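PDB 4XTT: putative potassium transport protein, which binds the second messenger cyclic di-AMP through its RCK C domain and probably regulates potassium uptake as the cytosolic subunit of a Ktr channel. Local coordinates for the interface of chains A and B. Numbering follows the deposited sequence. Chains: chain A/B, Putative potassium transport protein.

Contacts 1 and 2 are two patches of the interface, in each of which the N-terminal helix of one chain packs on strands of the other: chain A's helix on chain B in contact 1, the reverse in contact 2. The centres of their C-alpha atoms are about 15 Å apart. Phe53 of strand 52-55 and residues of strand 43-49 receive the helix in both; Ile70 packs against A:Val5 in contact 1 but barely touches in contact 2. The patches show different parts of the helix, one apolar and one charged. Phe53 takes chi1 -157° in B and -67° in A, in keeping with an inexact two-fold.

Contact 1: the interface of chains A and B. Residues chain A 1, 4-5; chain B 8, 17, 45, 53, 70.
A:Val5 points from helix 3-11 of chain A onto an apolar patch of chain B, where its two methyl branches divide the contacts unevenly. CG1 stands anti to the backbone N (chi1 169°), which places it between the phenol of B:Tyr8 and B:Ile45: A:Val5 CG1 is 3.8 Å from B:Tyr8 OH and 4.0 Å from B:Ile45 CG2. The valine and B:Ile45 side chains meet at about a right angle. The other branch, CG2, turns mainly to B:Ile70. The valine and this isoleucine run past each other in opposite directions, which lets A:Val5 CG2 sit 3.8 Å from B:Ile70 CD1 and equally near its CG2 methyl.

Two aromatic side chains flank the valine. On one flank B:Phe53 presents its ring edge, with A:Val5 CG2 in the plane of the ring and A:Val5 CA 3.8 Å from B:Phe53 CZ. B:Phe53 CZ also lies 3.6 Å from the backbone carbonyl O of A:Ser4, one residue earlier in the helix. From the opposite flank B:Tyr8 comes in across the valine, its phenol OH 3.4 Å from A:Val5 CB.

B:Tyr8 belongs to chain B's own helix 3-12, so the two N-terminal helices meet here as well. Poorly ordered A:Ala1 and B:Ile17 add a looser margin. By seating a helix of one chain against strands of the other, the patch probably helps hold the two RCK C domains together as a dimer.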
ATOM      1  N   ALA A   1     -12.618  -7.818   5.623  1.00 59.05           N
ATOM      2  CA  ALA A   1     -11.403  -8.158   4.918  1.00 47.60           C
ATOM      3  C   ALA A   1     -10.414  -7.023   4.772  1.00 67.47           C
ATOM      4  O   ALA A   1      -9.760  -6.872   3.784  1.00 50.35           O
ATOM      5  CB  ALA A   1     -11.720  -8.757   3.570  1.00 66.96           C
ATOM      6  N   SER A   4      -8.022  -9.413   7.040  1.00 38.43           N
ATOM      7  CA  SER A   4      -7.402 -10.446   6.297  1.00 29.98           C
ATOM      8  C   SER A   4      -6.035  -9.992   5.966  1.00 33.08           C
ATOM      9  O   SER A   4      -5.163 -10.779   5.812  1.00 49.24           O
ATOM     10  CB  SER A   4      -8.168 -10.738   5.037  1.00 41.13           C
ATOM     11  OG  SER A   4      -8.373  -9.573   4.310  1.00 62.07           O
ATOM     12  N   VAL A   5      -5.842  -8.703   5.866  1.00 35.91           N
ATOM     13  CA  VAL A   5      -4.517  -8.160   5.611  1.00 32.70           C
ATOM     14  C   VAL A   5      -3.740  -8.223   6.907  1.00 33.00           C
ATOM     15  O   VAL A   5      -2.575  -8.608   6.936  1.00 38.09           O
ATOM     16  CB  VAL A   5      -4.560  -6.695   5.130  1.00 30.90           C
ATOM     17  CG1 VAL A   5      -3.156  -6.095   5.139  1.00 21.62           C
ATOM     18  CG2 VAL A   5      -5.204  -6.596   3.751  1.00 18.86           C
TER
ATOM     19  N   TYR B   8      -2.789   1.058  11.927  1.00 31.91           N
ATOM     20  CA  TYR B   8      -3.494   0.395  10.839  1.00 30.02           C
ATOM     21  C   TYR B   8      -4.979   0.244  11.180  1.00 40.53           C
ATOM     22  O   TYR B   8      -5.838   0.542  10.347  1.00 34.55           O
ATOM     23  CB  TYR B   8      -2.896  -0.980  10.552  1.00 28.78           C
ATOM     24  CG  TYR B   8      -3.673  -1.775   9.515  1.00 34.86           C
ATOM     25  CD1 TYR B   8      -3.453  -1.586   8.155  1.00 25.80           C
ATOM     26  CD2 TYR B   8      -4.650  -2.685   9.896  1.00 37.21           C
ATOM     27  CE1 TYR B   8      -4.162  -2.305   7.208  1.00 36.79           C
ATOM     28  CE2 TYR B   8      -5.368  -3.403   8.957  1.00 37.46           C
ATOM     29  CZ  TYR B   8      -5.122  -3.212   7.615  1.00 41.14           C
ATOM     30  OH  TYR B   8      -5.843  -3.931   6.681  1.00 35.86           O
ATOM     31  N   ILE B  17     -11.370   0.015   3.435  1.00 42.37           N
ATOM     32  CA  ILE B  17     -10.585  -1.003   2.746  1.00 28.51           C
ATOM     33  C   ILE B  17     -11.534  -2.051   2.158  1.00 31.76           C
ATOM     34  O   ILE B  17     -12.334  -2.649   2.873  1.00 32.40           O
ATOM     35  CB  ILE B  17      -9.575  -1.656   3.694  1.00 26.81           C
ATOM     36  CG1 ILE B  17      -8.625  -0.596   4.262  1.00 29.67           C
ATOM     37  CG2 ILE B  17      -8.842  -2.785   2.997  1.00 24.06           C
ATOM     38  CD1 ILE B  17      -7.493  -1.149   5.085  1.00 29.80           C
ATOM     39  N   ILE B  45      -3.222  -2.713  -1.691  1.00 26.53           N
ATOM     40  CA  ILE B  45      -2.518  -3.259  -0.541  1.00 22.34           C
ATOM     41  C   ILE B  45      -2.047  -4.688  -0.760  1.00 25.36           C
ATOM     42  O   ILE B  45      -0.919  -5.031  -0.404  1.00 35.61           O
ATOM     43  CB  ILE B  45      -3.422  -3.217   0.714  1.00 26.06           C
ATOM     44  CG1 ILE B  45      -3.897  -1.785   0.978  1.00 22.04           C
ATOM     45  CG2 ILE B  45      -2.692  -3.765   1.939  1.00 26.74           C
ATOM     46  CD1 ILE B  45      -4.896  -1.687   2.117  1.00 23.29           C
ATOM     47  N   PHE B  53      -1.884 -15.444  -0.471  1.00 44.02           N
ATOM     48  CA  PHE B  53      -2.002 -14.034  -0.138  1.00 33.48           C
ATOM     49  C   PHE B  53      -0.763 -13.294  -0.611  1.00 37.63           C
ATOM     50  O   PHE B  53       0.306 -13.391  -0.001  1.00 35.37           O
ATOM     51  CB  PHE B  53      -2.190 -13.852   1.367  1.00 28.96           C
ATOM     52  CG  PHE B  53      -2.846 -12.556   1.734  1.00 41.58           C
ATOM     53  CD1 PHE B  53      -4.225 -12.466   1.801  1.00 25.26           C
ATOM     54  CD2 PHE B  53      -2.088 -11.426   1.999  1.00 34.53           C
ATOM     55  CE1 PHE B  53      -4.839 -11.277   2.128  1.00 39.31           C
ATOM     56  CE2 PHE B  53      -2.694 -10.236   2.327  1.00 32.34           C
ATOM     57  CZ  PHE B  53      -4.074 -10.159   2.391  1.00 39.27           C
ATOM     58  N   ILE B  70      -7.237  -6.071  -2.809  1.00 26.50           N
ATOM     59  CA  ILE B  70      -7.587  -5.375  -1.571  1.00 35.08           C
ATOM     60  C   ILE B  70      -7.140  -3.901  -1.656  1.00 32.54           C
ATOM     61  O   ILE B  70      -5.958  -3.600  -1.816  1.00 25.83           O
ATOM     62  CB  ILE B  70      -6.983  -6.072  -0.351  1.00 31.45           C
ATOM     63  CG1 ILE B  70      -7.311  -7.566  -0.399  1.00 29.26           C
ATOM     64  CG2 ILE B  70      -7.511  -5.444   0.924  1.00 19.06           C
ATOM     65  CD1 ILE B  70      -6.779  -8.357   0.772  1.00 45.18           C
TER

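Contact 2: the interface of chains A and B. Residues chain A 19, 48, 53, 70; chain B 3, 7, 10.
This is a mixed polar and aromatic helix-on-sheet interface: helix 3-12 of chain B packs on strands of chain A and probably helps to hold the RCK C dimer together. B:Asp7 is at its middle and hides 61 Å² of its surface against chain A.

The aspartate carboxylate is reached from several sides. The A:Lys48 and B:Asp7 side chains cross at about a right angle. The aliphatic part of the lysine packs on the acid, A:Lys48 CD lying 3.6 Å from B:Asp7 CG. With CD already against the acid, the bend at chi3 (65°) sets the course of CE and the ammonium beyond it. The resulting salt bridge is long, with A:Lys48 NZ 3.6 Å from B:Asp7 OD1.

A:Glu19 brings a second carboxylate to B:Asp7, with the two planes nearly coplanar. The modelled gap between their oxygens is too short to be real, so the detail of this pairing is doubtful.

A:Phe53 meets the helix with its ring edge. Its CZ atom lies 3.3 Å from the backbone carbonyl O of B:Asp7 and 3.8 Å from CB of the same residue. One turn further on, B:Glu10 reaches the same ring with an extended chain, CG anti to the backbone N (chi1 -177°), and B:Glu10 CD comes 3.5 Å from A:Phe53 CE2. Its carboxylate stands nearly upright to the ring, the planes 84° apart. A:Lys48 NZ, 4.6 Å from B:Glu10 OE1, may add a weaker attraction.

In the fold, B:Ala3, B:Asp7 and B:Glu10 lie along successive turns of the N-terminal helix, which packs against strands 15-21, 43-49 and 52-55 of chain A.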
ATOM      1  N   GLU A  19       6.357   1.235  10.933  1.00 41.65           N
ATOM      2  CA  GLU A  19       6.334   2.683  10.842  1.00 27.33           C
ATOM      3  C   GLU A  19       7.737   3.273  10.808  1.00 26.05           C
ATOM      4  O   GLU A  19       8.640   2.798  11.495  1.00 36.45           O
ATOM      5  CB  GLU A  19       5.529   3.267  11.994  1.00 34.51           C
ATOM      6  CG  GLU A  19       4.044   3.300  11.713  1.00 39.47           C
ATOM      7  CD  GLU A  19       3.253   3.775  12.903  1.00 44.09           C
ATOM      8  OE1 GLU A  19       3.841   4.458  13.769  1.00 40.33           O
ATOM      9  OE2 GLU A  19       2.034   3.503  12.944  1.00 41.59           O
ATOM     10  N   LYS A  48       1.295   9.266   8.340  1.00 41.36           N
ATOM     11  CA  LYS A  48       0.710   9.933   9.505  1.00 42.95           C
ATOM     12  C   LYS A  48       1.196  11.364   9.632  1.00 37.45           C
ATOM     13  O   LYS A  48       2.364  11.619   9.932  1.00 39.31           O
ATOM     14  CB  LYS A  48       1.024   9.201  10.806  1.00 54.47           C
ATOM     15  CG  LYS A  48       0.200   7.978  11.055  1.00 39.25           C
ATOM     16  CD  LYS A  48       0.061   7.729  12.550  1.00 50.80           C
ATOM     17  CE  LYS A  48      -0.731   8.858  13.224  1.00 49.95           C
ATOM     18  NZ  LYS A  48      -1.197   8.512  14.606  1.00 48.18           N
ATOM     19  N   PHE A  53      -4.295  10.578   9.112  1.00 54.71           N
ATOM     20  CA  PHE A  53      -3.766   9.632   8.125  1.00 41.52           C
ATOM     21  C   PHE A  53      -3.973  10.049   6.668  1.00 44.96           C
ATOM     22  O   PHE A  53      -5.110  10.153   6.196  1.00 40.57           O
ATOM     23  CB  PHE A  53      -4.404   8.248   8.299  1.00 35.87           C
ATOM     24  CG  PHE A  53      -4.038   7.552   9.572  1.00 44.20           C
ATOM     25  CD1 PHE A  53      -2.837   6.869   9.684  1.00 39.55           C
ATOM     26  CD2 PHE A  53      -4.913   7.550  10.652  1.00 33.48           C
ATOM     27  CE1 PHE A  53      -2.508   6.207  10.856  1.00 36.53           C
ATOM     28  CE2 PHE A  53      -4.586   6.898  11.824  1.00 36.50           C
ATOM     29  CZ  PHE A  53      -3.377   6.230  11.930  1.00 42.96           C
ATOM     30  N   ILE A  70       3.782   4.603   6.855  1.00 26.53           N
ATOM     31  CA  ILE A  70       3.319   3.285   7.249  1.00 32.28           C
ATOM     32  C   ILE A  70       3.591   2.316   6.096  1.00 28.57           C
ATOM     33  O   ILE A  70       2.952   2.377   5.039  1.00 27.13           O
ATOM     34  CB  ILE A  70       1.828   3.303   7.620  1.00 19.28           C
ATOM     35  CG1 ILE A  70       1.554   4.432   8.613  1.00 26.64           C
ATOM     36  CG2 ILE A  70       1.410   1.969   8.196  1.00 15.83           C
ATOM     37  CD1 ILE A  70       0.115   4.522   9.065  1.00 23.74           C
TER
ATOM     38  N   ALA B   3       2.451  -0.253  17.880  1.00 43.79           N
ATOM     39  CA  ALA B   3       1.859   1.026  17.539  1.00 32.42           C
ATOM     40  C   ALA B   3       1.556   1.034  16.047  1.00 34.18           C
ATOM     41  O   ALA B   3       0.638   1.702  15.570  1.00 36.48           O
ATOM     42  CB  ALA B   3       2.794   2.156  17.903  1.00 21.31           C
ATOM     43  N   ASP B   7      -2.196   1.826  14.473  1.00 28.36           N
ATOM     44  CA  ASP B   7      -2.380   2.876  13.479  1.00 24.90           C
ATOM     45  C   ASP B   7      -3.087   2.309  12.260  1.00 35.87           C
ATOM     46  O   ASP B   7      -3.884   2.995  11.622  1.00 43.25           O
ATOM     47  CB  ASP B   7      -1.047   3.509  13.082  1.00 34.72           C
ATOM     48  CG  ASP B   7      -0.551   4.520  14.106  1.00 33.05           C
ATOM     49  OD1 ASP B   7      -1.349   4.953  14.963  1.00 34.26           O
ATOM     50  OD2 ASP B   7       0.638   4.891  14.046  1.00 41.56           O
ATOM     51  N   GLU B  10      -6.720   1.961  13.255  1.00 29.19           N
ATOM     52  CA  GLU B  10      -7.320   3.282  13.291  1.00 34.18           C
ATOM     53  C   GLU B  10      -7.545   3.766  11.869  1.00 41.50           C
ATOM     54  O   GLU B  10      -8.552   4.407  11.564  1.00 46.02           O
ATOM     55  CB  GLU B  10      -6.434   4.263  14.055  1.00 49.21           C
ATOM     56  CG  GLU B  10      -7.028   5.662  14.204  1.00 44.88           C
ATOM     57  CD  GLU B  10      -6.098   6.589  14.957  1.00 59.37           C
ATOM     58  OE1 GLU B  10      -5.023   6.115  15.391  1.00 59.14           O
ATOM     59  OE2 GLU B  10      -6.437   7.784  15.113  1.00 68.54           O
TER